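Local structure of phosphatidylglycerophosphatase B (Bacillus subtilis, 6FMX) at residues L28-L33 with F199-L204; S44-I49 with I118-P123; T94-L99 with V156-F161. The protein removes the terminal phosphate from phosphatidylglycerophosphate to give phosphatidylglycerol, and also dephosphorylates undecaprenyl pyrophosphate to supply the lipid carrier undecaprenyl phosphate. All blocks are in the same frame, centred on the assembly; numbering follows the deposited sequence.

Interaction 1 (L28-L33 with F199-L204); sequences LFFLIL and FSLGLL. With OLC ((2R)-2,3-dihydroxypropyl (9Z)-octadec-9-enoate), chain C; OLC ((2R)-2,3-dihydroxypropyl (9Z)-octadec-9-enoate), chain D.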
loop_
_atom_site.group_PDB
_atom_site.type_symbol
_atom_site.label_atom_id
_atom_site.label_comp_id
_atom_site.label_asym_id
_atom_site.label_seq_id
_atom_site.Cartn_x
_atom_site.Cartn_y
_atom_site.Cartn_z
ATOM N N LEU A 28 7.315 -11.460 9.247
ATOM C CA LEU A 28 6.747 -12.411 10.195
ATOM C C LEU A 28 5.280 -12.098 10.470
ATOM O O LEU A 28 4.464 -13.011 10.629
ATOM C CB LEU A 28 7.555 -12.398 11.491
ATOM C CG LEU A 28 8.957 -12.998 11.344
ATOM C CD1 LEU A 28 9.747 -12.895 12.640
ATOM C CD2 LEU A 28 8.867 -14.440 10.886
ATOM N N PHE A 29 4.930 -10.811 10.530
ATOM C CA PHE A 29 3.533 -10.441 10.721
ATOM C C PHE A 29 2.676 -10.933 9.564
ATOM O O PHE A 29 1.542 -11.379 9.770
ATOM C CB PHE A 29 3.397 -8.927 10.871
ATOM C CG PHE A 29 1.970 -8.455 10.938
ATOM C CD1 PHE A 29 1.224 -8.616 12.094
ATOM C CD2 PHE A 29 1.370 -7.865 9.839
ATOM C CE1 PHE A 29 -0.092 -8.184 12.156
ATOM C CE2 PHE A 29 0.057 -7.430 9.899
ATOM C CZ PHE A 29 -0.676 -7.594 11.060
ATOM N N PHE A 30 3.192 -10.856 8.337
ATOM C CA PHE A 30 2.409 -11.318 7.196
ATOM C C PHE A 30 2.172 -12.822 7.260
ATOM O O PHE A 30 1.065 -13.293 6.971
ATOM C CB PHE A 30 3.085 -10.948 5.879
ATOM C CG PHE A 30 2.414 -11.548 4.682
ATOM C CD1 PHE A 30 1.292 -10.951 4.131
ATOM C CD2 PHE A 30 2.899 -12.707 4.103
ATOM C CE1 PHE A 30 0.664 -11.507 3.034
ATOM C CE2 PHE A 30 2.273 -13.262 3.000
ATOM C CZ PHE A 30 1.155 -12.663 2.468
ATOM N N LEU A 31 3.209 -13.594 7.608
ATOM C CA LEU A 31 3.053 -15.043 7.705
ATOM C C LEU A 31 2.000 -15.412 8.734
ATOM O O LEU A 31 1.168 -16.298 8.501
ATOM C CB LEU A 31 4.384 -15.708 8.066
ATOM C CG LEU A 31 5.566 -15.591 7.106
ATOM C CD1 LEU A 31 6.799 -16.337 7.657
ATOM C CD2 LEU A 31 5.174 -16.129 5.746
ATOM N N ILE A 32 2.029 -14.746 9.884
ATOM C CA ILE A 32 1.069 -15.038 10.936
ATOM C C ILE A 32 -0.343 -14.706 10.466
ATOM O O ILE A 32 -1.286 -15.472 10.700
ATOM C CB ILE A 32 1.463 -14.286 12.217
ATOM C CG1 ILE A 32 2.642 -15.013 12.869
ATOM C CG2 ILE A 32 0.297 -14.195 13.175
ATOM C CD1 ILE A 32 3.311 -14.229 13.955
ATOM N N LEU A 33 -0.499 -13.584 9.757
ATOM C CA LEU A 33 -1.803 -13.237 9.192
ATOM C C LEU A 33 -2.241 -14.236 8.126
ATOM O O LEU A 33 -3.416 -14.628 8.082
ATOM C CB LEU A 33 -1.764 -11.829 8.602
ATOM C CG LEU A 33 -2.399 -10.708 9.407
ATOM C CD1 LEU A 33 -2.428 -9.447 8.565
ATOM C CD2 LEU A 33 -3.804 -11.118 9.811
ATOM N N PHE A 199 -0.586 -3.945 3.705
ATOM C CA PHE A 199 0.206 -2.951 4.427
ATOM C C PHE A 199 1.585 -3.495 4.772
ATOM O O PHE A 199 2.609 -2.871 4.472
ATOM C CB PHE A 199 -0.505 -2.530 5.718
ATOM C CG PHE A 199 -1.534 -1.440 5.542
ATOM C CD1 PHE A 199 -1.702 -0.797 4.329
ATOM C CD2 PHE A 199 -2.326 -1.058 6.613
ATOM C CE1 PHE A 199 -2.656 0.204 4.186
ATOM C CE2 PHE A 199 -3.285 -0.051 6.474
ATOM C CZ PHE A 199 -3.446 0.577 5.261
ATOM N N SER A 200 1.623 -4.661 5.414
ATOM C CA SER A 200 2.888 -5.159 5.944
ATOM C C SER A 200 3.891 -5.459 4.841
ATOM O O SER A 200 5.087 -5.188 5.013
ATOM C CB SER A 200 2.650 -6.388 6.825
ATOM O OG SER A 200 2.233 -7.507 6.081
ATOM N N LEU A 201 3.443 -5.987 3.702
ATOM C CA LEU A 201 4.385 -6.308 2.634
ATOM C C LEU A 201 4.766 -5.104 1.773
ATOM O O LEU A 201 5.903 -5.042 1.291
ATOM C CB LEU A 201 3.830 -7.423 1.750
ATOM C CG LEU A 201 3.680 -8.800 2.400
ATOM C CD1 LEU A 201 3.185 -9.787 1.381
ATOM C CD2 LEU A 201 5.001 -9.280 2.969
ATOM N N GLY A 202 3.857 -4.153 1.557
ATOM C CA GLY A 202 4.250 -2.921 0.896
ATOM C C GLY A 202 5.259 -2.140 1.714
ATOM O O GLY A 202 6.241 -1.616 1.178
ATOM N N LEU A 203 5.037 -2.056 3.029
ATOM C CA LEU A 203 5.987 -1.397 3.918
ATOM C C LEU A 203 7.323 -2.134 3.937
ATOM O O LEU A 203 8.389 -1.508 3.986
ATOM C CB LEU A 203 5.394 -1.319 5.323
ATOM C CG LEU A 203 5.613 -0.128 6.258
ATOM C CD1 LEU A 203 5.603 1.203 5.512
ATOM C CD2 LEU A 203 4.534 -0.155 7.334
ATOM N N LEU A 204 7.279 -3.467 3.901
ATOM C CA LEU A 204 8.505 -4.253 3.815
ATOM C C LEU A 204 9.313 -3.876 2.578
ATOM O O LEU A 204 10.528 -3.657 2.658
ATOM C CB LEU A 204 8.153 -5.745 3.811
ATOM C CG LEU A 204 9.272 -6.782 3.932
ATOM C CD1 LEU A 204 8.674 -8.042 4.519
ATOM C CD2 LEU A 204 9.860 -7.093 2.581
HETATM C C18 OLC C . 5.962 -6.901 14.728
HETATM C C10 OLC C . 1.991 -9.631 16.162
HETATM C C9 OLC C . 0.712 -9.944 16.166
HETATM C C17 OLC C . 5.860 -8.021 15.765
HETATM C C11 OLC C . 2.943 -10.146 15.079
HETATM C C8 OLC C . 0.128 -10.831 15.067
HETATM C C24 OLC C . -7.705 -17.887 17.832
HETATM C C16 OLC C . 7.021 -9.016 15.669
HETATM C C12 OLC C . 4.018 -10.996 15.762
HETATM C C7 OLC C . -1.400 -10.769 15.105
HETATM C C15 OLC C . 7.002 -9.801 14.357
HETATM C C13 OLC C . 5.146 -11.423 14.827
HETATM C C6 OLC C . -1.972 -11.221 13.760
HETATM C C14 OLC C . 5.591 -10.247 13.973
HETATM C C5 OLC C . -3.340 -10.580 13.545
HETATM C C4 OLC C . -4.384 -11.672 13.345
HETATM C C3 OLC C . -4.817 -12.210 14.707
HETATM C C2 OLC C . -4.367 -13.660 14.819
HETATM C C21 OLC C . -6.350 -15.993 16.985
HETATM C C1 OLC C . -5.079 -14.299 16.004
HETATM C C22 OLC C . -6.696 -17.448 16.779
HETATM O O19 OLC C . -5.225 -13.684 17.008
HETATM O O25 OLC C . -8.288 -19.086 17.397
HETATM O O23 OLC C . -7.265 -17.546 15.511
HETATM O O20 OLC C . -5.565 -15.604 15.897
HETATM C C18 OLC D . 5.666 -17.051 15.728
HETATM C C10 OLC D . 2.821 -20.132 9.914
HETATM C C9 OLC D . 2.980 -20.416 8.637
HETATM C C17 OLC D . 6.424 -16.028 14.886
HETATM C C11 OLC D . 2.758 -18.683 10.377
HETATM C C8 OLC D . 3.107 -19.298 7.604
HETATM C C24 OLC D . -6.773 -25.202 5.473
HETATM C C16 OLC D . 6.941 -16.714 13.625
HETATM C C12 OLC D . 3.761 -18.459 11.502
HETATM C C7 OLC D . 2.637 -19.784 6.234
HETATM C C15 OLC D . 5.758 -17.198 12.788
HETATM C C13 OLC D . 5.143 -18.972 11.091
HETATM C C6 OLC D . 1.118 -19.655 6.147
HETATM C C14 OLC D . 6.263 -18.094 11.657
HETATM C C5 OLC D . 0.585 -20.707 5.177
HETATM C C4 OLC D . -0.916 -20.869 5.375
HETATM C C3 OLC D . -1.185 -22.042 6.311
HETATM C C2 OLC D . -2.689 -22.216 6.489
HETATM C C21 OLC D . -4.860 -24.267 4.217
HETATM C C1 OLC D . -3.253 -23.013 5.316
HETATM C C22 OLC D . -5.633 -25.533 4.523
HETATM O O19 OLC D . -2.633 -23.119 4.312
HETATM O O25 OLC D . -7.969 -25.635 4.889
HETATM O O23 OLC D . -6.154 -26.032 3.326
HETATM O O20 OLC D . -4.499 -23.640 5.415
#

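Interaction 2 (S44-I49 with I118-P123); sequences SADEAI and IERVRP. With WO4 (tungstate(VI)ion), chain G.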
loop_
_atom_site.group_PDB
_atom_site.type_symbol
_atom_site.label_atom_id
_atom_site.label_comp_id
_atom_site.label_asym_id
_atom_site.label_seq_id
_atom_site.Cartn_x
_atom_site.Cartn_y
_atom_site.Cartn_z
ATOM N N SER A 44 -14.649 -14.756 11.191
ATOM C CA SER A 44 -15.854 -14.193 11.792
ATOM C C SER A 44 -15.655 -12.737 12.180
ATOM O O SER A 44 -16.550 -11.905 11.978
ATOM C CB SER A 44 -16.259 -15.016 13.010
ATOM O OG SER A 44 -16.436 -16.377 12.647
ATOM N N ALA A 45 -14.491 -12.410 12.746
ATOM C CA ALA A 45 -14.208 -11.016 13.070
ATOM C C ALA A 45 -14.089 -10.179 11.803
ATOM O O ALA A 45 -14.570 -9.040 11.760
ATOM C CB ALA A 45 -12.937 -10.914 13.916
ATOM N N ASP A 46 -13.486 -10.743 10.750
ATOM C CA ASP A 46 -13.387 -10.043 9.471
ATOM C C ASP A 46 -14.765 -9.749 8.895
ATOM O O ASP A 46 -15.010 -8.654 8.373
ATOM C CB ASP A 46 -12.591 -10.873 8.463
ATOM C CG ASP A 46 -11.129 -10.486 8.398
ATOM O OD1 ASP A 46 -10.803 -9.288 8.565
ATOM O OD2 ASP A 46 -10.309 -11.386 8.124
ATOM N N GLU A 47 -15.660 -10.739 8.931
ATOM C CA GLU A 47 -17.034 -10.516 8.484
ATOM C C GLU A 47 -17.724 -9.442 9.321
ATOM O O GLU A 47 -18.431 -8.584 8.781
ATOM C CB GLU A 47 -17.824 -11.824 8.538
ATOM C CG GLU A 47 -19.337 -11.631 8.445
ATOM C CD GLU A 47 -20.091 -12.917 8.125
ATOM O OE1 GLU A 47 -19.444 -13.937 7.811
ATOM O OE2 GLU A 47 -21.340 -12.903 8.193
ATOM N N ALA A 48 -17.543 -9.479 10.644
ATOM C CA ALA A 48 -18.246 -8.533 11.508
ATOM C C ALA A 48 -17.779 -7.104 11.267
ATOM O O ALA A 48 -18.585 -6.163 11.325
ATOM C CB ALA A 48 -18.059 -8.912 12.977
ATOM N N ILE A 49 -16.482 -6.918 11.005
ATOM C CA ILE A 49 -15.966 -5.574 10.767
ATOM C C ILE A 49 -16.394 -5.085 9.392
ATOM O O ILE A 49 -16.761 -3.918 9.215
ATOM C CB ILE A 49 -14.433 -5.553 10.933
ATOM C CG1 ILE A 49 -14.063 -5.824 12.390
ATOM C CG2 ILE A 49 -13.848 -4.219 10.483
ATOM C CD1 ILE A 49 -12.577 -5.979 12.631
ATOM N N ILE A 118 -3.009 -18.056 -2.523
ATOM C CA ILE A 118 -3.815 -18.134 -1.309
ATOM C C ILE A 118 -5.301 -18.293 -1.635
ATOM O O ILE A 118 -6.022 -19.020 -0.939
ATOM C CB ILE A 118 -3.536 -16.887 -0.451
ATOM C CG1 ILE A 118 -2.095 -16.943 0.070
ATOM C CG2 ILE A 118 -4.546 -16.766 0.686
ATOM C CD1 ILE A 118 -1.775 -15.897 1.086
ATOM N N GLU A 119 -5.782 -17.600 -2.670
ATOM C CA GLU A 119 -7.132 -17.801 -3.218
ATOM C C GLU A 119 -8.232 -17.503 -2.197
ATOM O O GLU A 119 -9.214 -18.246 -2.077
ATOM C CB GLU A 119 -7.292 -19.222 -3.772
ATOM C CG GLU A 119 -6.461 -19.514 -5.011
ATOM C CD GLU A 119 -6.726 -20.902 -5.575
ATOM O OE1 GLU A 119 -6.620 -21.891 -4.815
ATOM O OE2 GLU A 119 -7.051 -21.001 -6.777
ATOM N N ARG A 120 -8.089 -16.406 -1.460
ATOM C CA ARG A 120 -9.151 -16.033 -0.534
ATOM C C ARG A 120 -10.340 -15.438 -1.281
ATOM O O ARG A 120 -10.181 -14.615 -2.187
ATOM C CB ARG A 120 -8.655 -15.039 0.520
ATOM C CG ARG A 120 -9.651 -14.917 1.677
ATOM C CD ARG A 120 -9.429 -13.697 2.538
ATOM N NE ARG A 120 -10.119 -13.788 3.823
ATOM C CZ ARG A 120 -9.820 -13.024 4.869
ATOM N NH1 ARG A 120 -8.854 -12.113 4.768
ATOM N NH2 ARG A 120 -10.479 -13.163 6.012
ATOM N N VAL A 121 -11.541 -15.860 -0.879
ATOM C CA VAL A 121 -12.777 -15.346 -1.453
ATOM C C VAL A 121 -13.039 -13.944 -0.916
ATOM O O VAL A 121 -12.807 -13.656 0.265
ATOM C CB VAL A 121 -13.936 -16.313 -1.134
ATOM C CG1 VAL A 121 -15.250 -15.758 -1.597
ATOM C CG2 VAL A 121 -13.708 -17.673 -1.779
ATOM N N ARG A 122 -13.522 -13.057 -1.793
ATOM C CA ARG A 122 -13.822 -11.679 -1.421
ATOM C C ARG A 122 -15.008 -11.618 -0.456
ATOM O O ARG A 122 -15.785 -12.569 -0.354
ATOM C CB ARG A 122 -14.135 -10.863 -2.672
ATOM C CG ARG A 122 -12.990 -10.742 -3.643
ATOM C CD ARG A 122 -12.321 -9.389 -3.502
ATOM N NE ARG A 122 -11.173 -9.253 -4.385
ATOM C CZ ARG A 122 -10.515 -8.116 -4.568
ATOM N NH1 ARG A 122 -10.897 -7.027 -3.918
ATOM N NH2 ARG A 122 -9.477 -8.067 -5.394
ATOM N N PRO A 123 -15.169 -10.501 0.265
ATOM C CA PRO A 123 -16.316 -10.395 1.190
ATOM C C PRO A 123 -17.670 -10.607 0.523
ATOM O O PRO A 123 -18.469 -11.434 0.990
ATOM C CB PRO A 123 -16.168 -8.971 1.750
ATOM C CG PRO A 123 -14.683 -8.715 1.700
ATOM C CD PRO A 123 -14.223 -9.372 0.423
HETATM W W WO4 G . -7.484 -4.988 -4.602
HETATM O O1 WO4 G . -9.503 -5.195 -4.784
HETATM O O2 WO4 G . -6.600 -6.764 -4.172
HETATM O O3 WO4 G . -6.717 -4.425 -6.403
HETATM O O4 WO4 G . -7.138 -3.711 -3.094
#

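Interaction 3 (T94-L99 with V156-F161); sequences TWDGLL and VKHLPF. With OLC ((2R)-2,3-dihydroxypropyl (9Z)-octadec-9-enoate), chain F.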
loop_
_atom_site.group_PDB
_atom_site.type_symbol
_atom_site.label_atom_id
_atom_site.label_comp_id
_atom_site.label_asym_id
_atom_site.label_seq_id
_atom_site.Cartn_x
_atom_site.Cartn_y
_atom_site.Cartn_z
ATOM N N THR A 94 18.877 12.695 -11.319
ATOM C CA THR A 94 18.896 11.384 -10.692
ATOM C C THR A 94 18.085 10.383 -11.503
ATOM O O THR A 94 17.110 10.731 -12.175
ATOM C CB THR A 94 18.347 11.441 -9.268
ATOM O OG1 THR A 94 18.364 10.123 -8.700
ATOM C CG2 THR A 94 16.917 11.964 -9.271
ATOM N N TRP A 95 18.501 9.122 -11.431
ATOM C CA TRP A 95 17.764 8.033 -12.055
ATOM C C TRP A 95 16.949 7.245 -11.038
ATOM O O TRP A 95 16.471 6.151 -11.349
ATOM C CB TRP A 95 18.727 7.110 -12.808
ATOM C CG TRP A 95 19.295 7.746 -14.042
ATOM C CD1 TRP A 95 20.071 8.871 -14.105
ATOM C CD2 TRP A 95 19.116 7.307 -15.394
ATOM N NE1 TRP A 95 20.393 9.148 -15.414
ATOM C CE2 TRP A 95 19.818 8.205 -16.223
ATOM C CE3 TRP A 95 18.439 6.234 -15.983
ATOM C CZ2 TRP A 95 19.855 8.069 -17.608
ATOM C CZ3 TRP A 95 18.478 6.099 -17.360
ATOM C CH2 TRP A 95 19.183 7.012 -18.156
ATOM N N ASP A 96 16.777 7.788 -9.830
ATOM C CA ASP A 96 16.098 7.066 -8.765
ATOM C C ASP A 96 14.661 6.716 -9.127
ATOM O O ASP A 96 14.087 5.809 -8.516
ATOM C CB ASP A 96 16.150 7.891 -7.479
ATOM C CG ASP A 96 17.498 7.808 -6.797
ATOM O OD1 ASP A 96 18.345 7.019 -7.270
ATOM O OD2 ASP A 96 17.716 8.534 -5.804
ATOM N N GLY A 97 14.077 7.388 -10.118
ATOM C CA GLY A 97 12.766 6.983 -10.596
ATOM C C GLY A 97 12.742 5.554 -11.097
ATOM O O GLY A 97 11.702 4.893 -11.056
ATOM N N LEU A 98 13.882 5.057 -11.573
ATOM C CA LEU A 98 13.944 3.666 -12.001
ATOM C C LEU A 98 13.834 2.726 -10.809
ATOM O O LEU A 98 13.172 1.684 -10.898
ATOM C CB LEU A 98 15.240 3.403 -12.773
ATOM C CG LEU A 98 15.219 3.765 -14.261
ATOM C CD1 LEU A 98 16.487 3.302 -14.959
ATOM C CD2 LEU A 98 13.989 3.193 -14.954
ATOM N N LEU A 99 14.467 3.085 -9.689
ATOM C CA LEU A 99 14.300 2.325 -8.457
ATOM C C LEU A 99 12.843 2.315 -8.018
ATOM O O LEU A 99 12.332 1.288 -7.559
ATOM C CB LEU A 99 15.171 2.921 -7.352
ATOM C CG LEU A 99 16.449 2.231 -6.890
ATOM C CD1 LEU A 99 17.410 1.999 -8.049
ATOM C CD2 LEU A 99 17.111 3.082 -5.811
ATOM N N VAL A 156 12.258 13.625 -0.125
ATOM C CA VAL A 156 13.109 14.185 0.919
ATOM C C VAL A 156 14.582 14.046 0.541
ATOM O O VAL A 156 15.400 14.911 0.875
ATOM C CB VAL A 156 12.786 13.515 2.275
ATOM C CG1 VAL A 156 13.893 13.746 3.296
ATOM C CG2 VAL A 156 11.453 14.030 2.820
ATOM N N LYS A 157 14.942 12.987 -0.187
ATOM C CA LYS A 157 16.335 12.810 -0.599
ATOM C C LYS A 157 16.770 13.893 -1.584
ATOM O O LYS A 157 17.897 14.401 -1.508
ATOM C CB LYS A 157 16.535 11.425 -1.221
ATOM C CG LYS A 157 17.977 11.169 -1.702
ATOM C CD LYS A 157 18.171 9.755 -2.224
ATOM C CE LYS A 157 19.523 9.615 -2.914
ATOM N NZ LYS A 157 19.613 8.367 -3.723
ATOM N N HIS A 158 15.891 14.264 -2.514
ATOM C CA HIS A 158 16.292 15.072 -3.657
ATOM C C HIS A 158 15.783 16.506 -3.623
ATOM O O HIS A 158 16.257 17.329 -4.414
ATOM C CB HIS A 158 15.819 14.413 -4.956
ATOM C CG HIS A 158 16.553 13.153 -5.296
ATOM N ND1 HIS A 158 17.926 13.101 -5.413
ATOM C CD2 HIS A 158 16.106 11.897 -5.533
ATOM C CE1 HIS A 158 18.293 11.868 -5.711
ATOM N NE2 HIS A 158 17.207 11.118 -5.792
ATOM N N LEU A 159 14.835 16.831 -2.751
ATOM C CA LEU A 159 14.277 18.181 -2.725
ATOM C C LEU A 159 14.742 18.893 -1.463
ATOM O O LEU A 159 14.149 18.707 -0.389
ATOM C CB LEU A 159 12.749 18.150 -2.796
ATOM C CG LEU A 159 12.051 18.083 -4.161
ATOM C CD1 LEU A 159 12.765 17.199 -5.169
ATOM C CD2 LEU A 159 10.606 17.633 -3.992
ATOM N N PRO A 160 15.794 19.714 -1.535
ATOM C CA PRO A 160 16.294 20.371 -0.318
ATOM C C PRO A 160 15.268 21.248 0.372
ATOM O O PRO A 160 15.369 21.436 1.590
ATOM C CB PRO A 160 17.493 21.189 -0.826
ATOM C CG PRO A 160 17.871 20.542 -2.133
ATOM C CD PRO A 160 16.574 20.088 -2.725
ATOM N N PHE A 161 14.272 21.769 -0.349
ATOM C CA PHE A 161 13.240 22.569 0.301
ATOM C C PHE A 161 12.289 21.729 1.140
ATOM O O PHE A 161 11.476 22.298 1.872
ATOM C CB PHE A 161 12.463 23.393 -0.739
ATOM C CG PHE A 161 11.458 22.608 -1.550
ATOM C CD1 PHE A 161 10.196 22.317 -1.050
ATOM C CD2 PHE A 161 11.767 22.198 -2.835
ATOM C CE1 PHE A 161 9.282 21.615 -1.803
ATOM C CE2 PHE A 161 10.854 21.494 -3.593
ATOM C CZ PHE A 161 9.611 21.201 -3.079
HETATM C C10 OLC F . 12.340 0.068 -14.300
HETATM C C9 OLC F . 11.205 -0.598 -14.105
HETATM C C11 OLC F . 13.660 -0.663 -14.266
HETATM C C8 OLC F . 11.236 -2.085 -13.849
HETATM C C24 OLC F . -1.895 -3.820 -13.200
HETATM C C12 OLC F . 14.224 -0.629 -12.851
HETATM C C7 OLC F . 9.925 -2.708 -14.312
HETATM C C6 OLC F . 8.766 -1.731 -14.149
HETATM C C5 OLC F . 7.504 -2.452 -13.687
HETATM C C4 OLC F . 6.278 -1.936 -14.430
HETATM C C3 OLC F . 5.075 -1.840 -13.498
HETATM C C2 OLC F . 4.267 -3.133 -13.512
HETATM C C21 OLC F . 0.527 -3.756 -13.767
HETATM C C1 OLC F . 2.800 -2.814 -13.352
HETATM C C22 OLC F . -0.496 -3.560 -12.655
HETATM O O19 OLC F . 2.413 -1.657 -13.346
HETATM O O25 OLC F . -2.084 -5.228 -13.379
HETATM O O23 OLC F . -0.222 -4.473 -11.586
HETATM O O20 OLC F . 1.829 -3.886 -13.200
#

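Interaction 1 (L28-L33 with F199-L204)
S200 and L201, neighbours on transmembrane helix 192-215, receive F30 and F29 from the near-antiparallel transmembrane helix 21-36. The axes of the two short segments come within 9.3 Å, with 157° between their chain directions, and the backbones lie nearest at F30 and S200. S200 meets both phenylalanines with its small side chain. CB of S200 sits 3.6 Å from CD2 of F29, at the edge of that ring, and OG of S200 lies 3.6 Å from CB of F30. The hydroxyl stays close to its own helix, where OG is hydrogen-bonded to the carbonyl oxygen of G197 a turn earlier; the polar atom is thus satisfied without help from helix 21-36. L201 follows with a branched end that covers one face of F30. CD1 of L201 stands 3.5 Å from the centroid of the F30 ring and 13° off its normal, a CH-pi contact over the middle of the ring, while CD2 of L201 reaches back toward CB of F30 at 3.9 Å. A chi1 of 173° swings the F30 ring away from its own backbone N and across to L201 and to L114 of helix 96-118; the F136 ring also meets it. Lipid takes up the outer side of helix 21-36: one monoolein chain runs past the F29 ring edge, its C11 3.8 Å from CD1 of F29, and CD1 of I32 lies between this chain and a second monoolein. No hydrogen bond links the two segments, so their cohesion here rests on van der Waals and CH-pi contacts, an apolar join within the membrane-spanning bundle.

Interaction 2 (S44-I49 with I118-P123)
R120 stretches from the loop after helix 96-118 to D46 on helix 40-54 and grips it by a single guanidinium nitrogen. From CB the chain sets out with CG anti to the backbone N (chi1 -166°) and stays extended from CG to NE, so that it spans the gap between loop and helix. Beyond CZ the two terminal nitrogens divide the work. NH2 of R120 donates to OD2 of D46 at 2.8 Å with an N-H...O angle of 164°. The carboxylate oxygen lies almost in the guanidinium plane, but NH2 meets it from above the carboxylate plane: a single-pronged salt bridge, one nitrogen to one oxygen, with the two planes 61° apart. NH1 forms a salt bridge with OD1 of D194, which probably stabilises H190, the likely nucleophile, and T193 OG1 is hydrogen-bonded to both NH1 and OD2 of D46. This loop is part of the first phosphatase motif of the PAP2 superfamily, and two residues on, R122 bends at chi2 into the pocket, where its guanidinium edge faces O1 of the bound tungstate and NH2 makes a weak hydrogen bond to it. K115, S138, G139, H140 and R184 also bind that oxyanion. Were R120 an alanine, the guanidinium bridging the two acids would be gone, and D46 and D194 would probably be left with uncompensated charge at this spot, D46 keeping its T193 bond. On the R122 side, NE is held by E131 in a salt bridge.

Interaction 3 (T94-L99 with V156-F161)
D96, near the N-terminal end of helix 96-118, holds its carboxylate between two donors from the end of helix 139-158, K157 and H158, and both converge on OD2. The imidazole comes in obliquely, its ring plane 45° from that of the carboxylate. NE2 of H158 donates to OD2 of D96 at 2.6 Å, the oxygen lying near the ring plane while the donor stands above the carboxylate plane. K157 crosses D96 at about a right angle; its chain, extended beyond CG, delivers NZ of K157 to the syn side of the same OD2 of D96 at 2.8 Å, closing a salt bridge. T94 approaches H158 from the opposite direction and lays its methyl on the ring: CG2 of T94 is 3.7 Å from the centroid of the H158 ring and 16° off the normal, a CH-pi contact displaced toward the rim. CG of K157 lies over the other face, so the imidazole is sandwiched between the two aliphatic groups. A chi1 of 179° places OG1 of T94 where it accepts from the backbone N of D96 at 3.0 Å, an ST turn. On the cytoplasmic side of the membrane domain, away from the phosphatase site, the cluster ties two helix ends together; NZ of K157 also forms a salt bridge with D213, drawing in helix 192-215. Two donors on OD2 would stabilise its negative charge, and that charge probably favours a protonated H158.

Overall arrangement
Interaction 1 is the buried one, closest to the middle of the chain and joining two membrane-spanning helices by apolar packing beside lipid. Interactions 2 and 3 are partly buried and held by charge, on opposite sides of the chain's centre with their own centres about 39 Å apart: one on the extracellular side next to the phosphatase site, the other at the cytoplasmic ends of helices. Helix 96-118 has its start near interaction 3 and runs toward the loop of interaction 2. In both, an aspartate meets basic side chains: D46 one, R120, which also reaches D194; D96 two, K157 and H158. Along the chain, both are nested within the loop that interaction 1 closes.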